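Local coordinates for glyoxalase family protein (Enterococcus faecalis, PDB 2P25) that is of unknown function but belongs to the glyoxalase/bleomycin resistance/dioxygenase superfamily, with two similar four-stranded sheets per chain and two chains in the assembly, at residues E34-R37 / D42-L45; P100-D105 / M111-D116. All blocks are in the same frame, centred on the assembly; numbering follows the deposited sequence.

Contact 1: residues E34-R37 / D42-L45; sequences ENHR and DIKL
The imidazole of His-36 lies with one face on Ile-43: CG1 sits over the centre of the ring, 3.9 Å from its centroid, a CH-pi contact close to the ring normal. At the ring edge, NE2 of His-36 donates in plane to OE2 of Glu-34, 3.0 Å away, through the anti lone pair of that carboxylate. The extended Glu-34 chain, with CG anti to the backbone N (chi1 177°), brings the acid there; its CG also meets CG2 of Ile-43 at 3.9 Å. The NE2 bond and Ile-43 probably limit the turning of the ring, while the acid is gripped through both oxygens, OE2 by His-36 and OE1 by a hydrogen bond to Tyr-16 OH.

On the other face, with Asn-35 and Lys-44, the side chains of the hydrogen-bonded pair Arg-37/Asp-42 meet. NH1 of Arg-37 forms a salt bridge with OD2 of Asp-42 at 2.7 Å, weak as a hydrogen bond, and the two flat groups are nearly coplanar. The Arg-37 chain crosses that of Lys-44 at a slant; the Lys-44 amine turns to Asp-46 and Glu-55.

In the backbone, Lys-44 N donates to Asn-35 O at 2.8 Å and Asn-35 N donates back to Lys-44 O; a water links Asn-35 ND2 to Lys-44 O. Pairs alternating between the two faces make this an antiparallel beta hairpin at the outer edge of the first four-stranded sheet.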
loop_
_atom_site.group_PDB
_atom_site.type_symbol
_atom_site.label_atom_id
_atom_site.label_comp_id
_atom_site.label_asym_id
_atom_site.label_seq_id
_atom_site.Cartn_x
_atom_site.Cartn_y
_atom_site.Cartn_z
ATOM N N GLU A 34 6.650 -14.921 -11.774
ATOM C CA GLU A 34 6.842 -15.656 -10.517
ATOM C C GLU A 34 8.279 -16.130 -10.489
ATOM O O GLU A 34 8.733 -16.746 -11.444
ATOM C CB GLU A 34 5.911 -16.888 -10.384
ATOM C CG GLU A 34 6.188 -17.686 -9.069
ATOM C CD GLU A 34 5.317 -18.936 -8.839
ATOM O OE1 GLU A 34 4.183 -18.966 -9.319
ATOM O OE2 GLU A 34 5.786 -19.873 -8.138
ATOM N N ASN A 35 8.999 -15.821 -9.413
ATOM C CA ASN A 35 10.389 -16.254 -9.281
ATOM C C ASN A 35 10.756 -16.566 -7.845
ATOM O O ASN A 35 10.368 -15.839 -6.942
ATOM C CB ASN A 35 11.329 -15.153 -9.770
ATOM C CG ASN A 35 11.308 -14.993 -11.275
ATOM O OD1 ASN A 35 11.935 -15.770 -12.005
ATOM N ND2 ASN A 35 10.584 -13.976 -11.747
ATOM N N HIS A 36 11.559 -17.607 -7.650
ATOM C CA HIS A 36 11.963 -18.036 -6.303
ATOM C C HIS A 36 13.330 -17.450 -5.990
ATOM O O HIS A 36 14.265 -17.605 -6.775
ATOM C CB HIS A 36 11.952 -19.572 -6.235
ATOM C CG HIS A 36 10.613 -20.175 -6.556
ATOM N ND1 HIS A 36 10.265 -21.464 -6.206
ATOM C CD2 HIS A 36 9.527 -19.651 -7.180
ATOM C CE1 HIS A 36 9.030 -21.710 -6.610
ATOM N NE2 HIS A 36 8.558 -20.624 -7.201
ATOM N N ARG A 37 13.444 -16.745 -4.874
ATOM C CA ARG A 37 14.695 -16.080 -4.538
ATOM C C ARG A 37 15.409 -16.869 -3.439
ATOM O O ARG A 37 15.106 -16.685 -2.259
ATOM C CB ARG A 37 14.436 -14.641 -4.092
ATOM C CG ARG A 37 13.618 -13.824 -5.077
ATOM C CD ARG A 37 12.764 -12.823 -4.347
ATOM N NE ARG A 37 13.344 -11.492 -4.305
ATOM C CZ ARG A 37 13.401 -10.709 -3.230
ATOM N NH1 ARG A 37 12.913 -11.105 -2.056
ATOM N NH2 ARG A 37 13.955 -9.510 -3.334
ATOM N N ASP A 42 12.388 -16.704 -0.426
ATOM C CA ASP A 42 10.985 -16.427 -0.599
ATOM C C ASP A 42 10.611 -16.710 -2.028
ATOM O O ASP A 42 11.431 -17.214 -2.812
ATOM C CB ASP A 42 10.639 -14.980 -0.165
ATOM C CG ASP A 42 11.411 -13.903 -0.935
ATOM O OD1 ASP A 42 11.995 -14.198 -1.994
ATOM O OD2 ASP A 42 11.422 -12.734 -0.479
ATOM N N ILE A 43 9.356 -16.438 -2.334
ATOM C CA ILE A 43 8.854 -16.418 -3.688
ATOM C C ILE A 43 8.376 -14.992 -3.946
ATOM O O ILE A 43 7.705 -14.408 -3.089
ATOM C CB ILE A 43 7.687 -17.413 -3.887
ATOM C CG1 ILE A 43 8.171 -18.849 -3.647
ATOM C CG2 ILE A 43 7.084 -17.270 -5.306
ATOM C CD1 ILE A 43 7.079 -19.870 -3.622
ATOM N N LYS A 44 8.750 -14.433 -5.103
ATOM C CA LYS A 44 8.287 -13.111 -5.517
ATOM C C LYS A 44 7.286 -13.288 -6.655
ATOM O O LYS A 44 7.637 -13.742 -7.739
ATOM C CB LYS A 44 9.454 -12.227 -5.962
ATOM C CG LYS A 44 9.115 -10.758 -6.123
ATOM C CD LYS A 44 10.377 -9.922 -6.417
ATOM C CE LYS A 44 10.000 -8.486 -6.740
ATOM N NZ LYS A 44 9.239 -8.407 -8.015
ATOM N N LEU A 45 6.037 -12.945 -6.388
ATOM C CA LEU A 45 4.941 -13.113 -7.333
ATOM C C LEU A 45 4.425 -11.738 -7.722
ATOM O O LEU A 45 3.933 -10.995 -6.840
ATOM C CB LEU A 45 3.847 -13.971 -6.657
ATOM C CG LEU A 45 2.571 -14.316 -7.412
ATOM C CD1 LEU A 45 2.878 -15.142 -8.701
ATOM C CD2 LEU A 45 1.564 -15.017 -6.513
HETATM O O HOH W 1 9.062 -12.221 -9.698
#

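Contact 2: residues P100-D105 / M111-D116; sequences PLRVDD and MTFFFD
The short strand 102-103 pairs with strand 110-115 in a beta hairpin at the outer edge of the second sheet, and Arg-102 with Met-111 is its hydrogen-bonded antiparallel pair. Arg-102 N donates to Met-111 O at 3.1 Å, almost straight at 176°, and Met-111 N returns a bond to Arg-102 O at 2.9 Å.

Both side chains of the pair leave on the same face. Met-111, a selenomethionine here, has CG between the backbone N and the carbonyl carbon (chi1 57°), and the chain then bends at chi3, which carries CE over one face of the Arg-102 guanidinium. Its SE packs on Asp-104, 3.8 Å from CA and 3.9 Å from CG of that residue; Asp-104 OD2 is hydrogen-bonded to His-125 NE2 on strand 121-125.

The Arg-102 chain runs along strand 110-115 as far as Phe-113, where NH2 arrives at the ring edge, 3.4 Å from CD2, with the two planes 28° apart. NH1 makes a salt bridge to Glu-99 and a weak hydrogen bond to Pro-100 O at the edge of the guanidinium; two residues from the loop just before strand 102-103 thus hold the NH1 end. Thr-112, whose side chain crosses that of Arg-102 at about a right angle, hydrogen-bonds through OG1 to Glu-99 O. Leu-101 sets CD1 3.7 Å from Met-111 O and also reaches helix 84-93.

A single bridged pair, one of whose members is an arginine laid along the neighbouring strand, gives the arrangement of a short edge hairpin closing a beta sheet of the glyoxalase fold.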
loop_
_atom_site.group_PDB
_atom_site.type_symbol
_atom_site.label_atom_id
_atom_site.label_comp_id
_atom_site.label_asym_id
_atom_site.label_seq_id
_atom_site.Cartn_x
_atom_site.Cartn_y
_atom_site.Cartn_z
ATOM N N PRO A 100 -19.905 -5.383 8.106
ATOM C CA PRO A 100 -21.153 -4.690 7.752
ATOM C C PRO A 100 -20.871 -3.370 7.020
ATOM O O PRO A 100 -19.905 -2.675 7.314
ATOM C CB PRO A 100 -21.800 -4.388 9.110
ATOM C CG PRO A 100 -21.190 -5.392 10.051
ATOM C CD PRO A 100 -19.830 -5.715 9.540
ATOM N N LEU A 101 -21.747 -3.047 6.079
ATOM C CA LEU A 101 -21.629 -1.854 5.266
ATOM C C LEU A 101 -21.807 -0.628 6.160
ATOM O O LEU A 101 -22.646 -0.624 7.059
ATOM C CB LEU A 101 -22.742 -1.910 4.215
ATOM C CG LEU A 101 -22.708 -1.139 2.918
ATOM C CD1 LEU A 101 -21.385 -1.307 2.185
ATOM C CD2 LEU A 101 -23.913 -1.583 2.059
ATOM N N ARG A 102 -21.009 0.400 5.928
ATOM C CA ARG A 102 -21.237 1.696 6.573
ATOM C C ARG A 102 -20.892 2.833 5.628
ATOM O O ARG A 102 -20.527 2.597 4.489
ATOM C CB ARG A 102 -20.415 1.815 7.841
ATOM C CG ARG A 102 -18.932 1.575 7.637
ATOM C CD ARG A 102 -18.446 0.834 8.831
ATOM N NE ARG A 102 -16.999 0.742 8.917
ATOM C CZ ARG A 102 -16.290 -0.330 8.578
ATOM N NH1 ARG A 102 -16.874 -1.426 8.073
ATOM N NH2 ARG A 102 -14.982 -0.289 8.744
ATOM N N VAL A 103 -21.026 4.065 6.103
ATOM C CA VAL A 103 -20.661 5.224 5.311
ATOM C C VAL A 103 -19.437 5.916 5.899
ATOM O O VAL A 103 -19.210 5.895 7.112
ATOM C CB VAL A 103 -21.830 6.227 5.165
ATOM C CG1 VAL A 103 -22.994 5.586 4.400
ATOM C CG2 VAL A 103 -22.284 6.725 6.529
ATOM N N ASP A 104 -18.640 6.506 5.015
ATOM C CA ASP A 104 -17.433 7.232 5.393
ATOM C C ASP A 104 -17.832 8.461 6.232
ATOM O O ASP A 104 -18.733 9.202 5.846
ATOM C CB ASP A 104 -16.689 7.639 4.110
ATOM C CG ASP A 104 -15.196 7.877 4.328
ATOM O OD1 ASP A 104 -14.749 7.926 5.497
ATOM O OD2 ASP A 104 -14.461 8.005 3.322
ATOM N N ASP A 105 -17.170 8.646 7.381
ATOM C CA ASP A 105 -17.509 9.701 8.357
ATOM C C ASP A 105 -17.563 11.091 7.748
ATOM O O ASP A 105 -18.383 11.926 8.148
ATOM C CB ASP A 105 -16.496 9.746 9.512
ATOM C CG ASP A 105 -16.367 8.423 10.248
ATOM O OD1 ASP A 105 -17.289 7.575 10.163
ATOM O OD2 ASP A 105 -15.329 8.241 10.930
HETATM N N MSE A 111 -18.790 2.093 2.246
HETATM C CA MSE A 111 -17.493 1.418 2.356
HETATM C C MSE A 111 -17.618 0.214 3.270
HETATM O O MSE A 111 -18.535 0.125 4.089
HETATM C CB MSE A 111 -16.421 2.364 2.923
HETATM C CG MSE A 111 -16.817 2.925 4.248
HETATM SE SE MSE A 111 -15.405 3.999 5.038
HETATM C CE MSE A 111 -14.237 2.533 5.640
ATOM N N THR A 112 -16.705 -0.739 3.089
ATOM C CA THR A 112 -16.549 -1.832 4.035
ATOM C C THR A 112 -15.128 -2.405 3.841
ATOM O O THR A 112 -14.376 -1.942 2.963
ATOM C CB THR A 112 -17.612 -2.933 3.857
ATOM O OG1 THR A 112 -17.518 -3.855 4.978
ATOM C CG2 THR A 112 -17.401 -3.700 2.526
ATOM N N PHE A 113 -14.794 -3.404 4.651
ATOM C CA PHE A 113 -13.505 -4.093 4.596
ATOM C C PHE A 113 -13.690 -5.589 4.471
ATOM O O PHE A 113 -14.651 -6.172 4.989
ATOM C CB PHE A 113 -12.688 -3.861 5.877
ATOM C CG PHE A 113 -12.027 -2.514 5.963
ATOM C CD1 PHE A 113 -10.726 -2.335 5.492
ATOM C CD2 PHE A 113 -12.712 -1.430 6.499
ATOM C CE1 PHE A 113 -10.100 -1.075 5.590
ATOM C CE2 PHE A 113 -12.100 -0.160 6.604
ATOM C CZ PHE A 113 -10.814 0.023 6.139
ATOM N N PHE A 114 -12.756 -6.204 3.755
ATOM C CA PHE A 114 -12.541 -7.638 3.807
ATOM C C PHE A 114 -11.047 -7.820 4.088
ATOM O O PHE A 114 -10.332 -6.829 4.231
ATOM C CB PHE A 114 -13.011 -8.353 2.527
ATOM C CG PHE A 114 -12.296 -7.931 1.260
ATOM C CD1 PHE A 114 -11.407 -8.816 0.624
ATOM C CD2 PHE A 114 -12.560 -6.695 0.673
ATOM C CE1 PHE A 114 -10.764 -8.463 -0.561
ATOM C CE2 PHE A 114 -11.910 -6.323 -0.500
ATOM C CZ PHE A 114 -11.029 -7.214 -1.124
ATOM N N PHE A 115 -10.581 -9.059 4.222
ATOM C CA PHE A 115 -9.212 -9.288 4.693
ATOM C C PHE A 115 -8.601 -10.379 3.889
ATOM O O PHE A 115 -9.275 -11.335 3.503
ATOM C CB PHE A 115 -9.233 -9.665 6.184
ATOM C CG PHE A 115 -9.835 -8.592 7.028
ATOM C CD1 PHE A 115 -9.037 -7.579 7.543
ATOM C CD2 PHE A 115 -11.229 -8.550 7.256
ATOM C CE1 PHE A 115 -9.614 -6.534 8.278
ATOM C CE2 PHE A 115 -11.798 -7.512 7.978
ATOM C CZ PHE A 115 -10.998 -6.512 8.489
ATOM N N ASP A 116 -7.308 -10.215 3.611
ATOM C CA ASP A 116 -6.559 -11.256 2.897
ATOM C C ASP A 116 -6.260 -12.430 3.849
ATOM O O ASP A 116 -6.606 -12.375 5.040
ATOM C CB ASP A 116 -5.366 -10.639 2.116
ATOM C CG ASP A 116 -4.016 -10.698 2.875
ATOM O OD1 ASP A 116 -3.971 -10.964 4.074
ATOM O OD2 ASP A 116 -2.984 -10.469 2.198
#

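In the fold
Contact 1 closes before contact 2 opens along the chain; their centres are 32 Å apart, on opposite sides of the chain's centre, and their nearest atoms about 11 Å apart. Each belongs to a different four-stranded mixed sheet of strand order 1-4-3-2. In each the hairpin joins the second and third strands, so the two contacts occupy equivalent places, as expected from the repeated beta-alpha-beta-beta-beta units of the glyoxalase superfamily. Helix 16-26 packs on Ile-43 and Leu-45 of contact 1 and on Phe-114 and Asp-116, beyond the paired part of contact 2. Phe-106 of the second subunit packs on Asn-35, and Phe-3 of that subunit on Phe-114.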